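Local structure of 4-alpha-glucanotransferase (Aquifex aeolicus, 1TZ7) at residues G166-E171 / S232-D237; L176-K181 / D248-P253; R375-A380 / P407-W412; Y399-H404 / A453-Q458. The protein belongs to the amylomaltase (D-enzyme) family of 4-alpha-glucanotransferases and is built on a parallel eight-stranded beta/alpha barrel. All coordinates share one frame; numbering follows the deposited sequence.

Interaction 1. Residues G166-E171 / S232-D237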
loop_
_atom_site.group_PDB
_atom_site.type_symbol
_atom_site.label_atom_id
_atom_site.label_comp_id
_atom_site.label_asym_id
_atom_site.label_seq_id
_atom_site.Cartn_x
_atom_site.Cartn_y
_atom_site.Cartn_z
ATOM N N GLY A 166 19.520 -10.928 -17.011
ATOM C CA GLY A 166 18.163 -10.996 -17.528
ATOM C C GLY A 166 17.351 -12.100 -16.872
ATOM O O GLY A 166 16.463 -12.679 -17.494
ATOM N N LYS A 167 17.662 -12.389 -15.609
ATOM C CA LYS A 167 17.044 -13.507 -14.893
ATOM C C LYS A 167 16.690 -13.111 -13.456
ATOM O O LYS A 167 17.190 -12.120 -12.935
ATOM C CB LYS A 167 17.994 -14.707 -14.870
ATOM C CG LYS A 167 18.146 -15.412 -16.207
ATOM C CD LYS A 167 19.136 -16.569 -16.111
ATOM C CE LYS A 167 19.700 -16.943 -17.474
ATOM N NZ LYS A 167 20.994 -17.674 -17.360
ATOM N N GLU A 168 15.825 -13.904 -12.826
ATOM C CA GLU A 168 15.480 -13.714 -11.410
ATOM C C GLU A 168 16.632 -14.192 -10.513
ATOM O O GLU A 168 17.556 -14.845 -10.983
ATOM C CB GLU A 168 14.192 -14.482 -11.069
ATOM C CG GLU A 168 13.046 -13.604 -10.587
ATOM C CD GLU A 168 12.634 -12.561 -11.611
ATOM O OE1 GLU A 168 12.698 -11.351 -11.290
ATOM O OE2 GLU A 168 12.246 -12.950 -12.734
ATOM N N TRP A 169 16.569 -13.859 -9.224
ATOM C CA TRP A 169 17.697 -14.110 -8.318
ATOM C C TRP A 169 17.913 -15.602 -8.081
ATOM O O TRP A 169 19.046 -16.052 -7.933
ATOM C CB TRP A 169 17.515 -13.364 -6.971
ATOM C CG TRP A 169 16.434 -13.917 -6.088
ATOM C CD1 TRP A 169 15.165 -13.441 -5.955
ATOM C CD2 TRP A 169 16.532 -15.040 -5.201
ATOM N NE1 TRP A 169 14.464 -14.201 -5.049
ATOM C CE2 TRP A 169 15.280 -15.189 -4.571
ATOM C CE3 TRP A 169 17.555 -15.942 -4.876
ATOM C CZ2 TRP A 169 15.023 -16.200 -3.640
ATOM C CZ3 TRP A 169 17.293 -16.946 -3.949
ATOM C CH2 TRP A 169 16.040 -17.062 -3.345
ATOM N N TYR A 170 16.819 -16.364 -8.055
ATOM C CA TYR A 170 16.895 -17.811 -7.810
ATOM C C TYR A 170 17.340 -18.577 -9.061
ATOM O O TYR A 170 17.520 -19.787 -9.015
ATOM C CB TYR A 170 15.540 -18.354 -7.306
ATOM C CG TYR A 170 14.352 -17.974 -8.169
ATOM C CD1 TYR A 170 13.622 -16.820 -7.909
ATOM C CD2 TYR A 170 13.957 -18.774 -9.241
ATOM C CE1 TYR A 170 12.536 -16.468 -8.689
ATOM C CE2 TYR A 170 12.870 -18.429 -10.031
ATOM C CZ TYR A 170 12.163 -17.274 -9.748
ATOM O OH TYR A 170 11.087 -16.924 -10.520
ATOM N N GLU A 171 17.515 -17.858 -10.171
ATOM C CA GLU A 171 18.018 -18.454 -11.416
ATOM C C GLU A 171 19.489 -18.065 -11.684
ATOM O O GLU A 171 20.111 -18.578 -12.613
ATOM C CB GLU A 171 17.142 -18.023 -12.601
ATOM C CG GLU A 171 15.642 -18.180 -12.356
ATOM C CD GLU A 171 14.819 -18.032 -13.626
ATOM O OE1 GLU A 171 14.708 -16.897 -14.137
ATOM O OE2 GLU A 171 14.281 -19.052 -14.111
ATOM N N SER A 232 7.131 -10.654 -2.412
ATOM C CA SER A 232 7.076 -11.673 -3.456
ATOM C C SER A 232 8.323 -12.556 -3.372
ATOM O O SER A 232 9.357 -12.135 -2.855
ATOM C CB SER A 232 6.976 -11.025 -4.839
ATOM O OG SER A 232 8.137 -10.274 -5.139
ATOM N N TYR A 233 8.219 -13.780 -3.872
ATOM C CA TYR A 233 9.365 -14.677 -3.921
ATOM C C TYR A 233 10.476 -14.057 -4.754
ATOM O O TYR A 233 11.657 -14.193 -4.431
ATOM C CB TYR A 233 8.971 -16.031 -4.509
ATOM C CG TYR A 233 10.127 -16.991 -4.627
ATOM C CD1 TYR A 233 10.507 -17.508 -5.859
ATOM C CD2 TYR A 233 10.850 -17.375 -3.505
ATOM C CE1 TYR A 233 11.573 -18.388 -5.969
ATOM C CE2 TYR A 233 11.915 -18.252 -3.604
ATOM C CZ TYR A 233 12.272 -18.755 -4.837
ATOM O OH TYR A 233 13.324 -19.621 -4.935
ATOM N N SER A 234 10.086 -13.373 -5.829
ATOM C CA SER A 234 11.028 -12.664 -6.689
ATOM C C SER A 234 11.277 -11.253 -6.163
ATOM O O SER A 234 10.812 -10.261 -6.750
ATOM C CB SER A 234 10.484 -12.592 -8.116
ATOM O OG SER A 234 10.270 -13.891 -8.644
ATOM N N SER A 235 12.004 -11.164 -5.057
ATOM C CA SER A 235 12.315 -9.875 -4.444
ATOM C C SER A 235 13.724 -9.867 -3.855
ATOM O O SER A 235 14.281 -10.918 -3.523
ATOM C CB SER A 235 11.285 -9.532 -3.355
ATOM O OG SER A 235 11.425 -10.372 -2.223
ATOM N N ALA A 236 14.294 -8.675 -3.737
ATOM C CA ALA A 236 15.564 -8.492 -3.050
ATOM C C ALA A 236 15.475 -8.946 -1.589
ATOM O O ALA A 236 16.465 -9.321 -0.998
ATOM C CB ALA A 236 15.987 -7.038 -3.119
ATOM N N ASP A 237 14.269 -8.906 -1.025
ATOM C CA ASP A 237 14.072 -9.201 0.400
ATOM C C ASP A 237 14.280 -10.680 0.712
ATOM O O ASP A 237 14.934 -11.024 1.686
ATOM C CB ASP A 237 12.681 -8.775 0.840
ATOM C CG ASP A 237 12.392 -7.329 0.522
ATOM O OD1 ASP A 237 11.465 -7.068 -0.276
ATOM O OD2 ASP A 237 13.042 -6.384 1.012
#
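The ring of Tyr-233 meets both Trp-169 and Tyr-170 and is turned differently against each. Trp-169 and Tyr-233 cross at about a right angle as side chains. Their ring planes are 56° apart, and Trp-169 CZ2 lies 3.7 Å from Tyr-233 CE2. The planes of Tyr-170 and Tyr-233 are closer to alignment, at 31°. Here Tyr-233 puts CE1 over one face of the Tyr-170 ring, offset toward its rim. Glu-168 CB touches the opposite face, near the rim. Ser-234 OG meets the Tyr-170 ring at its edge, 3.4 Å from CE1. Glu-168 CG touches the same hydroxyl.

The indole also donates a bond. Trp-169 NE1 reaches Tyr-233 O at 2.9 Å, nearly straight at 166°. The carbonyl oxygen lies in the indole plane, and the donor lies in the carbonyl plane. This fixes the indole edge against the chain of 232-237. Trp-169 holds CG between its backbone N and carbonyl carbon, which swings the ring across to that carbonyl. Tyr-233 O also takes a weak bond from Ser-235 N, in an inverse gamma turn centred on Ser-234.

Tyr-233 OH bonds to Leu-251 O, and Trp-239 adds another ring beside Trp-169. The arrangement is an aromatic cluster. It joins the loop after helix 149-165 to the loop leading into helix 236-240.

Interaction 2. Residues L176-K181 / D248-P253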
loop_
_atom_site.group_PDB
_atom_site.type_symbol
_atom_site.label_atom_id
_atom_site.label_comp_id
_atom_site.label_asym_id
_atom_site.label_seq_id
_atom_site.Cartn_x
_atom_site.Cartn_y
_atom_site.Cartn_z
ATOM N N LEU A 176 26.240 -16.058 -6.673
ATOM C CA LEU A 176 25.481 -14.813 -6.495
ATOM C C LEU A 176 24.123 -15.093 -5.844
ATOM O O LEU A 176 23.620 -14.288 -5.065
ATOM C CB LEU A 176 25.279 -14.111 -7.840
ATOM C CG LEU A 176 26.552 -13.685 -8.578
ATOM C CD1 LEU A 176 26.224 -13.242 -9.994
ATOM C CD2 LEU A 176 27.274 -12.580 -7.825
ATOM N N LYS A 177 23.544 -16.242 -6.177
ATOM C CA LYS A 177 22.238 -16.644 -5.659
ATOM C C LYS A 177 22.267 -16.789 -4.133
ATOM O O LYS A 177 21.315 -16.417 -3.449
ATOM C CB LYS A 177 21.813 -17.971 -6.305
ATOM C CG LYS A 177 20.489 -18.526 -5.818
ATOM C CD LYS A 177 20.167 -19.851 -6.507
ATOM C CE LYS A 177 18.984 -20.546 -5.865
ATOM N NZ LYS A 177 18.889 -21.973 -6.276
ATOM N N ARG A 178 23.365 -17.334 -3.613
ATOM C CA ARG A 178 23.492 -17.605 -2.182
ATOM C C ARG A 178 24.316 -16.518 -1.492
ATOM O O ARG A 178 24.664 -16.642 -0.323
ATOM C CB ARG A 178 24.144 -18.974 -1.958
ATOM C CG ARG A 178 23.474 -20.113 -2.718
ATOM C CD ARG A 178 23.245 -21.362 -1.892
ATOM N NE ARG A 178 22.473 -22.361 -2.625
ATOM C CZ ARG A 178 22.224 -23.592 -2.184
ATOM N NH1 ARG A 178 22.688 -23.989 -1.002
ATOM N NH2 ARG A 178 21.511 -24.430 -2.929
ATOM N N ARG A 179 24.631 -15.457 -2.234
ATOM C CA ARG A 179 25.274 -14.269 -1.672
ATOM C C ARG A 179 26.619 -14.602 -1.008
ATOM O O ARG A 179 26.890 -14.180 0.114
ATOM C CB ARG A 179 24.339 -13.581 -0.665
ATOM C CG ARG A 179 23.083 -12.996 -1.296
ATOM C CD ARG A 179 22.098 -12.412 -0.294
ATOM N NE ARG A 179 22.733 -11.449 0.609
ATOM C CZ ARG A 179 23.033 -10.192 0.282
ATOM N NH1 ARG A 179 23.610 -9.399 1.174
ATOM N NH2 ARG A 179 22.757 -9.724 -0.933
ATOM N N GLU A 180 27.451 -15.358 -1.711
ATOM C CA GLU A 180 28.831 -15.569 -1.283
ATOM C C GLU A 180 29.576 -14.237 -1.266
ATOM O O GLU A 180 29.465 -13.442 -2.199
ATOM C CB GLU A 180 29.544 -16.560 -2.213
ATOM C CG GLU A 180 29.982 -17.849 -1.526
ATOM C CD GLU A 180 28.850 -18.849 -1.379
ATOM O OE1 GLU A 180 28.500 -19.505 -2.383
ATOM O OE2 GLU A 180 28.312 -18.982 -0.260
ATOM N N LYS A 181 30.329 -14.003 -0.194
ATOM C CA LYS A 181 30.905 -12.683 0.080
ATOM C C LYS A 181 31.727 -12.168 -1.104
ATOM O O LYS A 181 31.523 -11.046 -1.569
ATOM C CB LYS A 181 31.785 -12.739 1.341
ATOM C CG LYS A 181 30.998 -12.967 2.649
ATOM C CD LYS A 181 31.768 -13.879 3.636
ATOM C CE LYS A 181 30.926 -15.085 4.075
ATOM N NZ LYS A 181 31.760 -16.299 4.314
ATOM N N ASP A 248 13.704 -24.621 1.002
ATOM C CA ASP A 248 14.464 -25.862 1.095
ATOM C C ASP A 248 15.955 -25.601 0.820
ATOM O O ASP A 248 16.403 -24.455 0.838
ATOM C CB ASP A 248 13.901 -26.911 0.113
ATOM C CG ASP A 248 14.014 -26.479 -1.340
ATOM O OD1 ASP A 248 13.311 -27.065 -2.191
ATOM O OD2 ASP A 248 14.771 -25.567 -1.724
ATOM N N GLY A 249 16.711 -26.668 0.569
ATOM C CA GLY A 249 18.146 -26.562 0.353
ATOM C C GLY A 249 18.524 -25.703 -0.851
ATOM O O GLY A 249 19.572 -25.055 -0.851
ATOM N N ASP A 250 17.667 -25.700 -1.877
ATOM C CA ASP A 250 17.932 -24.941 -3.110
ATOM C C ASP A 250 17.320 -23.521 -3.066
ATOM O O ASP A 250 17.327 -22.806 -4.070
ATOM C CB ASP A 250 17.387 -25.701 -4.328
ATOM C CG ASP A 250 17.944 -27.113 -4.433
ATOM O OD1 ASP A 250 19.185 -27.265 -4.485
ATOM O OD2 ASP A 250 17.218 -28.130 -4.469
ATOM N N LEU A 251 16.796 -23.133 -1.898
ATOM C CA LEU A 251 16.169 -21.807 -1.709
ATOM C C LEU A 251 14.869 -21.637 -2.529
ATOM O O LEU A 251 14.416 -20.511 -2.764
ATOM C CB LEU A 251 17.159 -20.678 -2.051
ATOM C CG LEU A 251 18.533 -20.741 -1.360
ATOM C CD1 LEU A 251 19.386 -19.556 -1.773
ATOM C CD2 LEU A 251 18.385 -20.789 0.158
ATOM N N LYS A 252 14.280 -22.752 -2.950
ATOM C CA LYS A 252 12.914 -22.751 -3.473
ATOM C C LYS A 252 11.923 -22.873 -2.313
ATOM O O LYS A 252 12.214 -23.526 -1.316
ATOM C CB LYS A 252 12.713 -23.910 -4.457
ATOM C CG LYS A 252 13.068 -23.571 -5.897
ATOM C CD LYS A 252 12.698 -24.712 -6.847
ATOM C CE LYS A 252 13.367 -24.550 -8.202
ATOM N NZ LYS A 252 13.245 -25.780 -9.036
ATOM N N PRO A 253 10.753 -22.245 -2.445
ATOM C CA PRO A 253 9.749 -22.264 -1.378
ATOM C C PRO A 253 9.341 -23.682 -0.997
ATOM O O PRO A 253 9.024 -24.488 -1.867
ATOM C CB PRO A 253 8.563 -21.504 -1.993
ATOM C CG PRO A 253 9.154 -20.691 -3.089
ATOM C CD PRO A 253 10.298 -21.478 -3.618
#
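Lys-177 NZ donates to Asp-250 O at 2.8 Å. The ammonium nitrogen is tilted 23° from the carbonyl plane. The lysine reaches it as a straight rod: CG is anti to the backbone N (chi1 178°) and the chain stays extended to its end. Its CE also passes 3.3 Å from Asp-250 O.

Arg-178 comes from the next position, with a chain bent at chi2. Its NH2 lies 2.9 Å from Gly-249 O, but the angle is too poor for a hydrogen bond. The same NH2 makes a long salt bridge, 4.0 Å, to Asp-250 OD1, which lies at the edge of the guanidinium, in its plane. Glu-174 gives both basic side chains a weak, long ion pair.

Leu-251 supplies the apolar part. Its CD1 lies 4.2 Å from both Lys-177 CE and Arg-178 CG, so it packs on the aliphatic parts of both basic side chains. The leucine also touches Trp-169. Within 248-253, Asp-248 OD2 receives Lys-252 N from above the carboxylate plane and Asp-250 N weakly.

This is a surface contact. It sets a type I beta turn, Asp-248 to Leu-251, against the C-terminal end of helix 174-177, which closes in a Schellman motif with Arg-179 as the C-prime residue.

Interaction 3. Residues R375-A380 / P407-W412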
loop_
_atom_site.group_PDB
_atom_site.type_symbol
_atom_site.label_atom_id
_atom_site.label_comp_id
_atom_site.label_asym_id
_atom_site.label_seq_id
_atom_site.Cartn_x
_atom_site.Cartn_y
_atom_site.Cartn_z
ATOM N N ARG A 375 -13.085 -0.951 9.936
ATOM C CA ARG A 375 -14.489 -1.229 9.634
ATOM C C ARG A 375 -14.881 -0.574 8.315
ATOM O O ARG A 375 -14.341 0.457 7.939
ATOM C CB ARG A 375 -15.396 -0.719 10.754
ATOM C CG ARG A 375 -15.062 -1.263 12.129
ATOM C CD ARG A 375 -15.469 -2.714 12.344
ATOM N NE ARG A 375 -14.900 -3.245 13.580
ATOM C CZ ARG A 375 -15.442 -3.089 14.795
ATOM N NH1 ARG A 375 -14.840 -3.603 15.856
ATOM N NH2 ARG A 375 -16.586 -2.426 14.947
ATOM N N VAL A 376 -15.828 -1.186 7.623
ATOM C CA VAL A 376 -16.227 -0.744 6.294
ATOM C C VAL A 376 -17.742 -0.779 6.206
ATOM O O VAL A 376 -18.350 -1.826 6.367
ATOM C CB VAL A 376 -15.617 -1.658 5.184
ATOM C CG1 VAL A 376 -15.884 -1.079 3.797
ATOM C CG2 VAL A 376 -14.117 -1.832 5.400
ATOM N N ILE A 377 -18.353 0.371 5.958
ATOM C CA ILE A 377 -19.813 0.476 6.013
ATOM C C ILE A 377 -20.483 -0.309 4.883
ATOM O O ILE A 377 -21.659 -0.663 4.975
ATOM C CB ILE A 377 -20.259 1.953 5.987
ATOM C CG1 ILE A 377 -21.704 2.073 6.476
ATOM C CG2 ILE A 377 -20.114 2.538 4.586
ATOM C CD1 ILE A 377 -22.054 3.424 6.988
ATOM N N GLU A 378 -19.726 -0.591 3.826
ATOM C CA GLU A 378 -20.213 -1.440 2.729
ATOM C C GLU A 378 -20.545 -2.875 3.204
ATOM O O GLU A 378 -21.349 -3.568 2.584
ATOM C CB GLU A 378 -19.173 -1.493 1.605
ATOM C CG GLU A 378 -19.722 -1.996 0.290
ATOM C CD GLU A 378 -18.741 -1.844 -0.845
ATOM O OE1 GLU A 378 -18.301 -2.876 -1.389
ATOM O OE2 GLU A 378 -18.411 -0.691 -1.198
ATOM N N PHE A 379 -19.914 -3.302 4.300
ATOM C CA PHE A 379 -20.151 -4.642 4.876
ATOM C C PHE A 379 -21.277 -4.640 5.932
ATOM O O PHE A 379 -21.518 -5.651 6.582
ATOM C CB PHE A 379 -18.867 -5.175 5.540
ATOM C CG PHE A 379 -17.733 -5.462 4.568
ATOM C CD1 PHE A 379 -16.424 -5.554 5.032
ATOM C CD2 PHE A 379 -17.974 -5.649 3.208
ATOM C CE1 PHE A 379 -15.377 -5.822 4.159
ATOM C CE2 PHE A 379 -16.927 -5.917 2.335
ATOM C CZ PHE A 379 -15.627 -6.003 2.816
ATOM N N ALA A 380 -21.959 -3.506 6.099
ATOM C CA ALA A 380 -22.789 -3.282 7.298
ATOM C C ALA A 380 -24.216 -3.834 7.169
ATOM O O ALA A 380 -24.921 -3.982 8.170
ATOM C CB ALA A 380 -22.832 -1.800 7.639
ATOM N N PRO A 407 -15.778 -2.613 -4.680
ATOM C CA PRO A 407 -16.453 -1.652 -5.545
ATOM C C PRO A 407 -16.750 -0.387 -4.757
ATOM O O PRO A 407 -17.020 -0.478 -3.560
ATOM C CB PRO A 407 -17.753 -2.377 -5.957
ATOM C CG PRO A 407 -17.904 -3.530 -5.023
ATOM C CD PRO A 407 -16.584 -3.818 -4.427
ATOM N N PRO A 408 -16.677 0.776 -5.392
ATOM C CA PRO A 408 -17.145 2.006 -4.756
ATOM C C PRO A 408 -18.607 1.875 -4.366
ATOM O O PRO A 408 -19.341 1.110 -4.997
ATOM C CB PRO A 408 -16.954 3.068 -5.853
ATOM C CG PRO A 408 -15.914 2.499 -6.755
ATOM C CD PRO A 408 -16.145 1.017 -6.745
ATOM N N ILE A 409 -19.016 2.602 -3.334
ATOM C CA ILE A 409 -20.360 2.466 -2.758
ATOM C C ILE A 409 -21.473 2.477 -3.816
ATOM O O ILE A 409 -22.431 1.710 -3.721
ATOM C CB ILE A 409 -20.602 3.592 -1.716
ATOM C CG1 ILE A 409 -19.834 3.295 -0.422
ATOM C CG2 ILE A 409 -22.110 3.762 -1.424
ATOM C CD1 ILE A 409 -20.244 1.979 0.263
ATOM N N ARG A 410 -21.348 3.345 -4.816
ATOM C CA ARG A 410 -22.410 3.508 -5.815
ATOM C C ARG A 410 -22.554 2.259 -6.688
ATOM O O ARG A 410 -23.659 1.884 -7.056
ATOM C CB ARG A 410 -22.144 4.734 -6.694
ATOM C CG ARG A 410 -23.300 5.075 -7.664
ATOM C CD ARG A 410 -23.131 6.413 -8.384
ATOM N NE ARG A 410 -24.337 6.807 -9.110
ATOM C CZ ARG A 410 -24.472 7.951 -9.782
ATOM N NH1 ARG A 410 -23.479 8.823 -9.826
ATOM N NH2 ARG A 410 -25.608 8.221 -10.413
ATOM N N GLY A 411 -21.426 1.627 -7.018
ATOM C CA GLY A 411 -21.431 0.398 -7.802
ATOM C C GLY A 411 -21.836 -0.814 -6.974
ATOM O O GLY A 411 -22.484 -1.730 -7.469
ATOM N N TRP A 412 -21.440 -0.809 -5.711
ATOM C CA TRP A 412 -21.871 -1.818 -4.753
ATOM C C TRP A 412 -23.393 -1.783 -4.597
ATOM O O TRP A 412 -24.055 -2.830 -4.574
ATOM C CB TRP A 412 -21.179 -1.572 -3.404
ATOM C CG TRP A 412 -21.854 -2.193 -2.221
ATOM C CD1 TRP A 412 -21.744 -3.488 -1.796
ATOM C CD2 TRP A 412 -22.723 -1.539 -1.289
ATOM N NE1 TRP A 412 -22.501 -3.681 -0.663
ATOM C CE2 TRP A 412 -23.111 -2.499 -0.330
ATOM C CE3 TRP A 412 -23.224 -0.231 -1.168
ATOM C CZ2 TRP A 412 -23.975 -2.197 0.731
ATOM C CZ3 TRP A 412 -24.078 0.065 -0.112
ATOM C CH2 TRP A 412 -24.442 -0.913 0.820
#
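Glu-378 lays its aliphatic chain along the indole of Trp-412, and the two side chains run past each other in opposite directions. The CH-pi contact comes from Glu-378 CG, which sits over the face of the five-membered ring. The carboxylate follows nearly flat, its plane 16° from that of the ring. The first torsion of Glu-378, -163°, turns the chain away from its own N and over the indole, toward Pro-407.

This joins a 3-10 turn, just after barrel strand 373-376, to the start of helix 409-414. That helix follows the loop after the neighbouring strand, 397-400.

Among polar atoms, Glu-378 OE2 lies 2.7 Å from Pro-407 O. The indole nitrogen of Trp-412 is hydrogen-bonded to Tyr-382 OH.

The apolar contacts centre on Ile-409. Its CD1 lies 3.9 Å from Glu-378 CB and 4.4 Å from Ile-377 CG2.

Carbons also pack against the carboxylate oxygens. Ile-409 CD1 is 3.6 Å from Glu-378 OE2, and Pro-407 CD is 3.6 Å from Glu-378 OE1.

Interaction 4. Residues Y399-H404 / A453-Q458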
loop_
_atom_site.group_PDB
_atom_site.type_symbol
_atom_site.label_atom_id
_atom_site.label_comp_id
_atom_site.label_asym_id
_atom_site.label_seq_id
_atom_site.Cartn_x
_atom_site.Cartn_y
_atom_site.Cartn_z
ATOM N N TYR A 399 -12.703 3.776 10.126
ATOM C CA TYR A 399 -14.006 3.443 9.512
ATOM C C TYR A 399 -14.020 3.936 8.067
ATOM O O TYR A 399 -13.968 5.140 7.819
ATOM C CB TYR A 399 -15.131 4.131 10.297
ATOM C CG TYR A 399 -16.540 3.548 10.132
ATOM C CD1 TYR A 399 -17.645 4.235 10.634
ATOM C CD2 TYR A 399 -16.764 2.325 9.493
ATOM C CE1 TYR A 399 -18.929 3.731 10.508
ATOM C CE2 TYR A 399 -18.049 1.812 9.364
ATOM C CZ TYR A 399 -19.132 2.534 9.882
ATOM O OH TYR A 399 -20.407 2.054 9.771
ATOM N N TYR A 400 -14.093 2.999 7.127
ATOM C CA TYR A 400 -14.067 3.312 5.693
ATOM C C TYR A 400 -15.474 3.290 5.118
ATOM O O TYR A 400 -16.319 2.530 5.572
ATOM C CB TYR A 400 -13.201 2.281 4.947
ATOM C CG TYR A 400 -11.750 2.289 5.364
ATOM C CD1 TYR A 400 -11.319 1.575 6.477
ATOM C CD2 TYR A 400 -10.807 3.016 4.647
ATOM C CE1 TYR A 400 -9.983 1.582 6.862
ATOM C CE2 TYR A 400 -9.471 3.033 5.023
ATOM C CZ TYR A 400 -9.065 2.315 6.130
ATOM O OH TYR A 400 -7.733 2.338 6.510
ATOM N N THR A 401 -15.721 4.121 4.105
ATOM C CA THR A 401 -16.890 3.936 3.251
ATOM C C THR A 401 -16.691 2.682 2.426
ATOM O O THR A 401 -17.530 1.785 2.422
ATOM C CB THR A 401 -17.106 5.166 2.315
ATOM O OG1 THR A 401 -15.910 5.449 1.581
ATOM C CG2 THR A 401 -17.360 6.434 3.120
ATOM N N SER A 402 -15.565 2.629 1.729
ATOM C CA SER A 402 -15.146 1.427 1.028
ATOM C C SER A 402 -13.626 1.442 0.865
ATOM O O SER A 402 -12.961 2.417 1.237
ATOM C CB SER A 402 -15.841 1.333 -0.341
ATOM O OG SER A 402 -15.545 2.455 -1.147
ATOM N N THR A 403 -13.075 0.361 0.331
ATOM C CA THR A 403 -11.626 0.262 0.137
ATOM C C THR A 403 -11.287 -0.072 -1.293
ATOM O O THR A 403 -12.166 -0.302 -2.122
ATOM C CB THR A 403 -11.013 -0.815 1.071
ATOM O OG1 THR A 403 -11.409 -2.127 0.638
ATOM C CG2 THR A 403 -11.567 -0.700 2.499
ATOM N N HIS A 404 -9.999 -0.111 -1.571
ATOM C CA HIS A 404 -9.505 -0.361 -2.899
ATOM C C HIS A 404 -9.746 -1.812 -3.381
ATOM O O HIS A 404 -9.650 -2.093 -4.568
ATOM C CB HIS A 404 -8.039 -0.041 -2.948
ATOM C CG HIS A 404 -7.188 -0.926 -2.087
ATOM N ND1 HIS A 404 -7.365 -1.094 -0.738
ATOM C CD2 HIS A 404 -6.151 -1.673 -2.409
ATOM C CE1 HIS A 404 -6.443 -1.934 -0.289
ATOM N NE2 HIS A 404 -5.703 -2.290 -1.281
ATOM N N ALA A 453 -12.139 8.517 10.291
ATOM C CA ALA A 453 -13.109 8.214 9.246
ATOM C C ALA A 453 -12.483 8.479 7.887
ATOM O O ALA A 453 -12.017 9.580 7.623
ATOM C CB ALA A 453 -14.338 9.051 9.422
ATOM N N ILE A 454 -12.471 7.464 7.026
ATOM C CA ILE A 454 -11.799 7.564 5.730
ATOM C C ILE A 454 -12.779 7.319 4.600
ATOM O O ILE A 454 -13.469 6.303 4.575
ATOM C CB ILE A 454 -10.629 6.553 5.646
ATOM C CG1 ILE A 454 -9.644 6.768 6.811
ATOM C CG2 ILE A 454 -9.903 6.678 4.288
ATOM C CD1 ILE A 454 -8.609 7.831 6.557
ATOM N N ILE A 455 -12.840 8.265 3.668
ATOM C CA ILE A 455 -13.670 8.137 2.470
ATOM C C ILE A 455 -12.784 7.770 1.284
ATOM O O ILE A 455 -11.820 8.462 1.001
ATOM C CB ILE A 455 -14.380 9.483 2.178
ATOM C CG1 ILE A 455 -15.127 9.984 3.423
ATOM C CG2 ILE A 455 -15.339 9.342 1.006
ATOM C CD1 ILE A 455 -15.485 11.453 3.366
ATOM N N GLN A 456 -13.118 6.688 0.582
ATOM C CA GLN A 456 -12.458 6.404 -0.689
ATOM C C GLN A 456 -12.823 7.484 -1.701
ATOM O O GLN A 456 -13.972 7.901 -1.782
ATOM C CB GLN A 456 -12.832 5.008 -1.230
ATOM C CG GLN A 456 -11.755 4.431 -2.168
ATOM C CD GLN A 456 -12.111 3.067 -2.763
ATOM O OE1 GLN A 456 -11.283 2.451 -3.439
ATOM N NE2 GLN A 456 -13.330 2.603 -2.519
ATOM N N MET A 457 -11.836 7.935 -2.464
ATOM C CA MET A 457 -12.016 9.086 -3.345
ATOM C C MET A 457 -13.171 8.849 -4.312
ATOM O O MET A 457 -13.937 9.758 -4.597
ATOM C CB MET A 457 -10.730 9.375 -4.123
ATOM C CG MET A 457 -10.786 10.646 -4.962
ATOM S SD MET A 457 -10.929 12.137 -3.943
ATOM C CE MET A 457 -10.562 13.395 -5.146
ATOM N N GLN A 458 -13.293 7.612 -4.800
ATOM C CA GLN A 458 -14.347 7.250 -5.761
ATOM C C GLN A 458 -15.746 7.494 -5.187
ATOM O O GLN A 458 -16.684 7.802 -5.928
ATOM C CB GLN A 458 -14.216 5.772 -6.168
ATOM C CG GLN A 458 -12.991 5.462 -7.021
ATOM C CD GLN A 458 -11.828 4.926 -6.201
ATOM O OE1 GLN A 458 -11.501 5.473 -5.155
ATOM N NE2 GLN A 458 -11.210 3.855 -6.675
#
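Tyr-399 and Tyr-400 pair with Ala-453 and Ile-454 as neighbouring parallel strands of the beta/alpha barrel. This is the tightly packed part. Ile-454 N donates to Tyr-399 O at 2.9 Å, almost straight at 173°. Thr-401 N donates to Ile-454 O at 3.2 Å. The CA of Tyr-400 also makes a C-H...O contact with Ile-454 O.

The faces of the sheet differ. Tyr-399 and Ala-453 point to the side covered by Val-445 of helix 437-447. Tyr-400 and Ile-454 lie side by side on the other face, pointing the same way. Tyr-400 CD2 comes 3.7 Å from Ile-454 CB, and Tyr-400 OH bonds to Gln-62 NE2.

Past these pairs the chains draw apart, and the contact becomes looser, though it remains buried. The CA atoms of Ser-402 and Gln-456 are 5.9 Å apart. From here each link uses at least one side-chain atom. Thr-401 OG1 accepts Gln-456 N at 3.2 Å and is also bonded to Asp-459 OD2. That second bond helps fix the hydroxyl. Ser-402 OG bonds to the same Asp-459 oxygen.

The amide of Gln-456 ends up alongside 402-404, at the tip of a fully stretched side chain. OE1 comes 3.4 Å from His-404 CA. NE2 reaches Ser-402 OG at 2.6 Å in a weak, bent bond of 125°.

The four contacts form two groups on opposite sides of the chain's centre. Interactions 1 and 2 have centres about 11 Å apart and touch, for instance where Trp-169 O packs on Lys-177 CG. Their segments alternate along the chain. Together they tie the helical region around 149-177 to the loops either side of helix 236-240. Interactions 3 and 4 come later in the chain, with centres about 8 Å apart, and also alternate. They share the parallel barrel sheet: strand 397-400 lies between 373-376 and 452-456, and interactions 3 and 4 meet where strands 373-376 and 397-400 pair. Centres of interactions 1 and 3 are about 37 Å apart, so the groups hold separate parts of the fold.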